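Local coordinates for merozoite surface protein-1 (Plasmodium knowlesi strain H, PDB 1N1I), which probably takes part in the binding and invasion of host red cells and in merozoite egress, this piece being its C-terminal pair of EGF-like domains, at residues 25-30 with 90-95; 50-55 with 73-78. All blocks are in the same frame, centred on the assembly; numbering follows the deposited sequence.

Contact 1 (25-30 with 90-95); sequences YRYLDG and GVFCSS
Y25 and F92 face one another with their CA atoms 7.8 Å apart, each on a short strand, and no hydrogen bond joins the two segments, so side chains bridge the gap. The touching group of Y25 is its methylene: CB sits over the centre of the F92 ring, 3.7 Å from its centroid and only 9° off the ring normal, a CH-pi contact. A chi1 of -176°, CG anti to the backbone N, turns the phenol aside, so that the methylene and not the tyrosine ring lies over the F92 face; the two ring planes lie 30° apart but are slid so far, centroids 5.5 Å apart, that they barely overlap. Such packing illustrates how two EGF-like modules can meet partly through aromatic side chains, here with a V91 O to R35 NH1 hydrogen bond beside them: Y25 belongs to the first, F92 to the second, where V91 and F92 form a classic beta bulge opposite L87, a residue that both aromatic side chains also touch. Y27 reaches in at the margin, its OH 4.0 Å from F92 CE1 and hydrogen-bonded to E33 on the neighbouring strand. Over the Y27 ring centre lies Y25 CD2, 3.5 Å above the plane.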
loop_
_atom_site.group_PDB
_atom_site.type_symbol
_atom_site.label_atom_id
_atom_site.label_comp_id
_atom_site.label_asym_id
_atom_site.label_seq_id
_atom_site.Cartn_x
_atom_site.Cartn_y
_atom_site.Cartn_z
ATOM N N TYR A 25 -5.183 -1.763 6.538
ATOM C CA TYR A 25 -5.082 -3.214 6.614
ATOM C C TYR A 25 -5.093 -3.650 8.077
ATOM O O TYR A 25 -4.381 -3.078 8.908
ATOM C CB TYR A 25 -3.779 -3.677 5.969
ATOM C CG TYR A 25 -3.600 -5.180 5.893
ATOM C CD1 TYR A 25 -4.264 -5.931 4.916
ATOM C CD2 TYR A 25 -2.767 -5.853 6.794
ATOM C CE1 TYR A 25 -4.107 -7.307 4.832
ATOM C CE2 TYR A 25 -2.603 -7.240 6.722
ATOM C CZ TYR A 25 -3.276 -7.960 5.732
ATOM O OH TYR A 25 -3.105 -9.322 5.623
ATOM N N ARG A 26 -5.910 -4.652 8.387
ATOM C CA ARG A 26 -5.987 -5.175 9.735
ATOM C C ARG A 26 -5.259 -6.499 9.767
ATOM O O ARG A 26 -5.633 -7.426 9.053
ATOM C CB ARG A 26 -7.437 -5.400 10.158
ATOM C CG ARG A 26 -7.550 -5.997 11.566
ATOM C CD ARG A 26 -8.999 -6.212 11.994
ATOM N NE ARG A 26 -9.106 -6.820 13.321
ATOM C CZ ARG A 26 -8.966 -6.166 14.473
ATOM N NH1 ARG A 26 -8.710 -4.859 14.496
ATOM N NH2 ARG A 26 -9.097 -6.826 15.613
ATOM N N TYR A 27 -4.219 -6.584 10.588
ATOM C CA TYR A 27 -3.444 -7.814 10.723
ATOM C C TYR A 27 -4.172 -8.743 11.689
ATOM O O TYR A 27 -4.917 -8.277 12.547
ATOM C CB TYR A 27 -2.051 -7.495 11.267
ATOM C CG TYR A 27 -1.219 -6.637 10.348
ATOM C CD1 TYR A 27 -0.292 -7.210 9.479
ATOM C CD2 TYR A 27 -1.360 -5.250 10.345
ATOM C CE1 TYR A 27 0.483 -6.426 8.630
ATOM C CE2 TYR A 27 -0.597 -4.455 9.504
ATOM C CZ TYR A 27 0.326 -5.048 8.650
ATOM O OH TYR A 27 1.110 -4.256 7.848
ATOM N N LEU A 28 -3.953 -10.048 11.559
ATOM C CA LEU A 28 -4.604 -11.022 12.436
ATOM C C LEU A 28 -4.360 -10.771 13.928
ATOM O O LEU A 28 -5.223 -11.086 14.752
ATOM C CB LEU A 28 -4.162 -12.437 12.060
ATOM C CG LEU A 28 -5.075 -13.260 11.140
ATOM C CD1 LEU A 28 -5.835 -12.353 10.191
ATOM C CD2 LEU A 28 -4.247 -14.281 10.372
ATOM N N ASP A 29 -3.209 -10.202 14.289
ATOM C CA ASP A 29 -2.948 -9.940 15.707
ATOM C C ASP A 29 -3.754 -8.741 16.200
ATOM O O ASP A 29 -3.607 -8.318 17.342
ATOM C CB ASP A 29 -1.451 -9.718 15.968
ATOM C CG ASP A 29 -0.982 -8.365 15.531
ATOM O OD1 ASP A 29 -1.790 -7.628 14.923
ATOM O OD2 ASP A 29 0.198 -8.043 15.796
ATOM N N GLY A 30 -4.601 -8.188 15.334
ATOM C CA GLY A 30 -5.431 -7.058 15.733
ATOM C C GLY A 30 -4.904 -5.682 15.361
ATOM O O GLY A 30 -5.607 -4.677 15.477
ATOM N N GLY A 90 -1.044 -2.806 -4.538
ATOM C CA GLY A 90 0.306 -3.024 -4.053
ATOM C C GLY A 90 0.749 -2.100 -2.928
ATOM O O GLY A 90 1.924 -2.112 -2.553
ATOM N N VAL A 91 -0.157 -1.280 -2.397
ATOM C CA VAL A 91 0.234 -0.408 -1.295
ATOM C C VAL A 91 0.538 -1.341 -0.124
ATOM O O VAL A 91 1.315 -1.005 0.772
ATOM C CB VAL A 91 -0.887 0.594 -0.918
ATOM C CG1 VAL A 91 -0.589 1.234 0.431
ATOM C CG2 VAL A 91 -0.981 1.682 -1.981
ATOM N N PHE A 92 -0.078 -2.524 -0.169
ATOM C CA PHE A 92 0.112 -3.569 0.830
ATOM C C PHE A 92 0.412 -4.897 0.141
ATOM O O PHE A 92 -0.135 -5.187 -0.923
ATOM C CB PHE A 92 -1.149 -3.745 1.680
ATOM C CG PHE A 92 -1.265 -2.768 2.810
ATOM C CD1 PHE A 92 -0.433 -2.872 3.928
ATOM C CD2 PHE A 92 -2.208 -1.749 2.771
ATOM C CE1 PHE A 92 -0.532 -1.966 4.995
ATOM C CE2 PHE A 92 -2.316 -0.831 3.834
ATOM C CZ PHE A 92 -1.472 -0.950 4.954
ATOM N N CYS A 93 1.289 -5.698 0.730
ATOM C CA CYS A 93 1.582 -7.004 0.166
ATOM C C CYS A 93 1.091 -8.052 1.153
ATOM O O CYS A 93 1.517 -8.072 2.309
ATOM C CB CYS A 93 3.083 -7.202 -0.075
ATOM S SG CYS A 93 3.738 -6.447 -1.598
ATOM N N SER A 94 0.141 -8.889 0.701
ATOM C CA SER A 94 -0.434 -9.996 1.484
ATOM C C SER A 94 0.715 -10.788 2.069
ATOM O O SER A 94 1.848 -10.679 1.598
ATOM C CB SER A 94 -1.197 -10.974 0.602
ATOM O OG SER A 94 -1.856 -10.321 -0.460
ATOM N N SER A 95 0.447 -11.592 3.093
ATOM C CA SER A 95 1.527 -12.393 3.660
ATOM C C SER A 95 1.345 -13.809 3.134
ATOM O O SER A 95 0.218 -14.244 2.844
ATOM C CB SER A 95 1.505 -12.384 5.196
ATOM O OG SER A 95 2.810 -12.573 5.740
#

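Contact 2 (50-55 with 73-78); sequences ASITCE and KEVECK
I52 and V75 look towards each other across 8.0 Å between their CA atoms, the first on an irregular run of chain, the second at the start of strand 75-78, with no hydrogen bond joining the two segments. The meeting is made by branch ends. I52 carries CG1 between its backbone N and carbonyl carbon (chi1 54°), and from there the chain runs on extended, so that CD1 lands 3.6 Å from V75 CG2. CG1 itself follows at 3.8 Å from the same methyl, so a single valine branch receives both carbons while the side chains pass at a slant. V75 also touches C67 and M69 of strand 66-69, the antiparallel partner in the hairpin of the second EGF-like domain. C54 lies near strand 75-78 without close contact; its disulfide to C67, together with that of C61 and C77, gives the first-to-third and second-to-fourth cysteine pairing characteristic of EGF modules. The segment carrying I52 runs from strand 47-49 to C54, the first cysteine of the second module, and is laid against its hairpin.

E74 supplies the polar border. Its CB points away from I52, but a bend at chi2 (46°) brings the carboxylate back, putting OE2 4.0 Å from I52 CD1. That oxygen accepts the backbone N-H of V75 at 2.7 Å, nearly straight at 167°, although the donor stands well above the carboxylate plane. The bond ties the glutamate to the first residue of the strand that follows it, rather than across the contact, and may favour the charged form of the acid. Cohesion between the segments therefore comes from undirected aliphatic packing, with one carboxylate oxygen at its border already taken by a backbone donor.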
loop_
_atom_site.group_PDB
_atom_site.type_symbol
_atom_site.label_atom_id
_atom_site.label_comp_id
_atom_site.label_asym_id
_atom_site.label_seq_id
_atom_site.Cartn_x
_atom_site.Cartn_y
_atom_site.Cartn_z
ATOM N N ALA A 50 0.010 13.900 -5.197
ATOM C CA ALA A 50 1.417 14.134 -5.415
ATOM C C ALA A 50 1.930 13.443 -6.668
ATOM O O ALA A 50 1.251 12.605 -7.286
ATOM C CB ALA A 50 2.193 13.660 -4.213
ATOM N N SER A 51 3.126 13.878 -7.048
ATOM C CA SER A 51 3.822 13.373 -8.197
ATOM C C SER A 51 4.792 12.405 -7.562
ATOM O O SER A 51 5.719 12.808 -6.849
ATOM C CB SER A 51 4.577 14.517 -8.908
ATOM O OG SER A 51 5.674 14.960 -8.118
ATOM N N ILE A 52 4.549 11.118 -7.798
ATOM C CA ILE A 52 5.360 10.031 -7.254
ATOM C C ILE A 52 6.582 9.642 -8.072
ATOM O O ILE A 52 6.653 9.852 -9.281
ATOM C CB ILE A 52 4.492 8.790 -7.071
ATOM C CG1 ILE A 52 3.768 8.427 -8.378
ATOM C CG2 ILE A 52 3.446 9.080 -5.977
ATOM C CD1 ILE A 52 2.624 7.450 -8.234
ATOM N N THR A 53 7.550 9.077 -7.375
ATOM C CA THR A 53 8.772 8.610 -7.984
ATOM C C THR A 53 9.260 7.394 -7.215
ATOM O O THR A 53 9.467 7.465 -6.004
ATOM C CB THR A 53 9.866 9.667 -7.942
ATOM O OG1 THR A 53 11.144 9.028 -8.098
ATOM C CG2 THR A 53 9.824 10.410 -6.626
ATOM N N CYS A 54 9.438 6.280 -7.916
ATOM C CA CYS A 54 9.917 5.068 -7.278
ATOM C C CYS A 54 11.130 5.322 -6.378
ATOM O O CYS A 54 11.437 4.508 -5.512
ATOM C CB CYS A 54 10.291 4.029 -8.330
ATOM S SG CYS A 54 8.917 3.118 -9.109
ATOM N N GLU A 55 11.811 6.452 -6.568
ATOM C CA GLU A 55 12.994 6.761 -5.763
ATOM C C GLU A 55 12.743 7.326 -4.363
ATOM O O GLU A 55 13.685 7.507 -3.591
ATOM C CB GLU A 55 13.939 7.685 -6.535
ATOM C CG GLU A 55 14.491 7.044 -7.800
ATOM C CD GLU A 55 15.859 7.569 -8.172
ATOM O OE1 GLU A 55 16.798 7.382 -7.369
ATOM O OE2 GLU A 55 15.995 8.167 -9.264
ATOM N N LYS A 73 3.341 4.541 -18.592
ATOM C CA LYS A 73 4.093 5.557 -17.843
ATOM C C LYS A 73 3.497 5.774 -16.463
ATOM O O LYS A 73 3.445 6.900 -15.968
ATOM C CB LYS A 73 4.086 6.883 -18.587
ATOM C CG LYS A 73 4.752 6.825 -19.931
ATOM C CD LYS A 73 4.679 8.176 -20.620
ATOM C CE LYS A 73 5.378 8.178 -21.979
ATOM N NZ LYS A 73 5.252 9.507 -22.654
ATOM N N GLU A 74 3.040 4.694 -15.845
ATOM C CA GLU A 74 2.424 4.775 -14.531
ATOM C C GLU A 74 3.220 3.905 -13.558
ATOM O O GLU A 74 4.043 3.099 -13.998
ATOM C CB GLU A 74 0.962 4.303 -14.629
ATOM C CG GLU A 74 0.202 4.394 -13.314
ATOM C CD GLU A 74 0.431 5.731 -12.619
ATOM O OE1 GLU A 74 0.006 6.761 -13.178
ATOM O OE2 GLU A 74 1.042 5.764 -11.527
ATOM N N VAL A 75 3.016 4.094 -12.251
ATOM C CA VAL A 75 3.698 3.282 -11.248
ATOM C C VAL A 75 2.980 1.958 -11.028
ATOM O O VAL A 75 1.753 1.907 -10.955
ATOM C CB VAL A 75 3.773 3.958 -9.906
ATOM C CG1 VAL A 75 4.276 2.958 -8.887
ATOM C CG2 VAL A 75 4.703 5.142 -9.979
ATOM N N GLU A 76 3.775 0.895 -10.939
ATOM C CA GLU A 76 3.276 -0.456 -10.733
ATOM C C GLU A 76 4.018 -1.085 -9.560
ATOM O O GLU A 76 5.265 -0.990 -9.461
ATOM C CB GLU A 76 3.469 -1.330 -11.983
ATOM C CG GLU A 76 2.435 -2.460 -12.060
ATOM C CD GLU A 76 2.952 -3.735 -12.680
ATOM O OE1 GLU A 76 3.709 -3.634 -13.665
ATOM O OE2 GLU A 76 2.585 -4.830 -12.192
ATOM N N CYS A 77 3.244 -1.690 -8.664
ATOM C CA CYS A 77 3.837 -2.351 -7.514
ATOM C C CYS A 77 3.597 -3.836 -7.678
ATOM O O CYS A 77 2.502 -4.260 -8.055
ATOM C CB CYS A 77 3.170 -1.885 -6.221
ATOM S SG CYS A 77 3.099 -0.091 -5.964
ATOM N N LYS A 78 4.626 -4.623 -7.400
ATOM C CA LYS A 78 4.520 -6.069 -7.484
ATOM C C LYS A 78 5.146 -6.738 -6.280
ATOM O O LYS A 78 6.261 -6.417 -5.894
ATOM C CB LYS A 78 5.210 -6.595 -8.742
ATOM C CG LYS A 78 4.394 -6.472 -10.011
ATOM C CD LYS A 78 5.146 -7.110 -11.170
ATOM C CE LYS A 78 4.302 -7.176 -12.426
ATOM N NZ LYS A 78 5.063 -7.788 -13.551
#

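Read from the N terminus, the chain first meets contact 1 at 25-30, continues through strands 32-36 to 47-49 of the first EGF-like domain, and passes into 50-55, the connection after strand 47-49. Contact 2 then closes a short loop when 73-78 returns to that connection, and only afterwards does 90-95 come back to 25-30, closing the long loop of contact 1 around it. The two are therefore nested, not crossed. Their centres are 21 Å apart, on opposite sides of the chain's centre, yet their segments touch where G90 CA packs 3.8 Å from C77 CB. Contact 2 joins the connection to the second domain's hairpin; contact 1 joins that domain's end to the first.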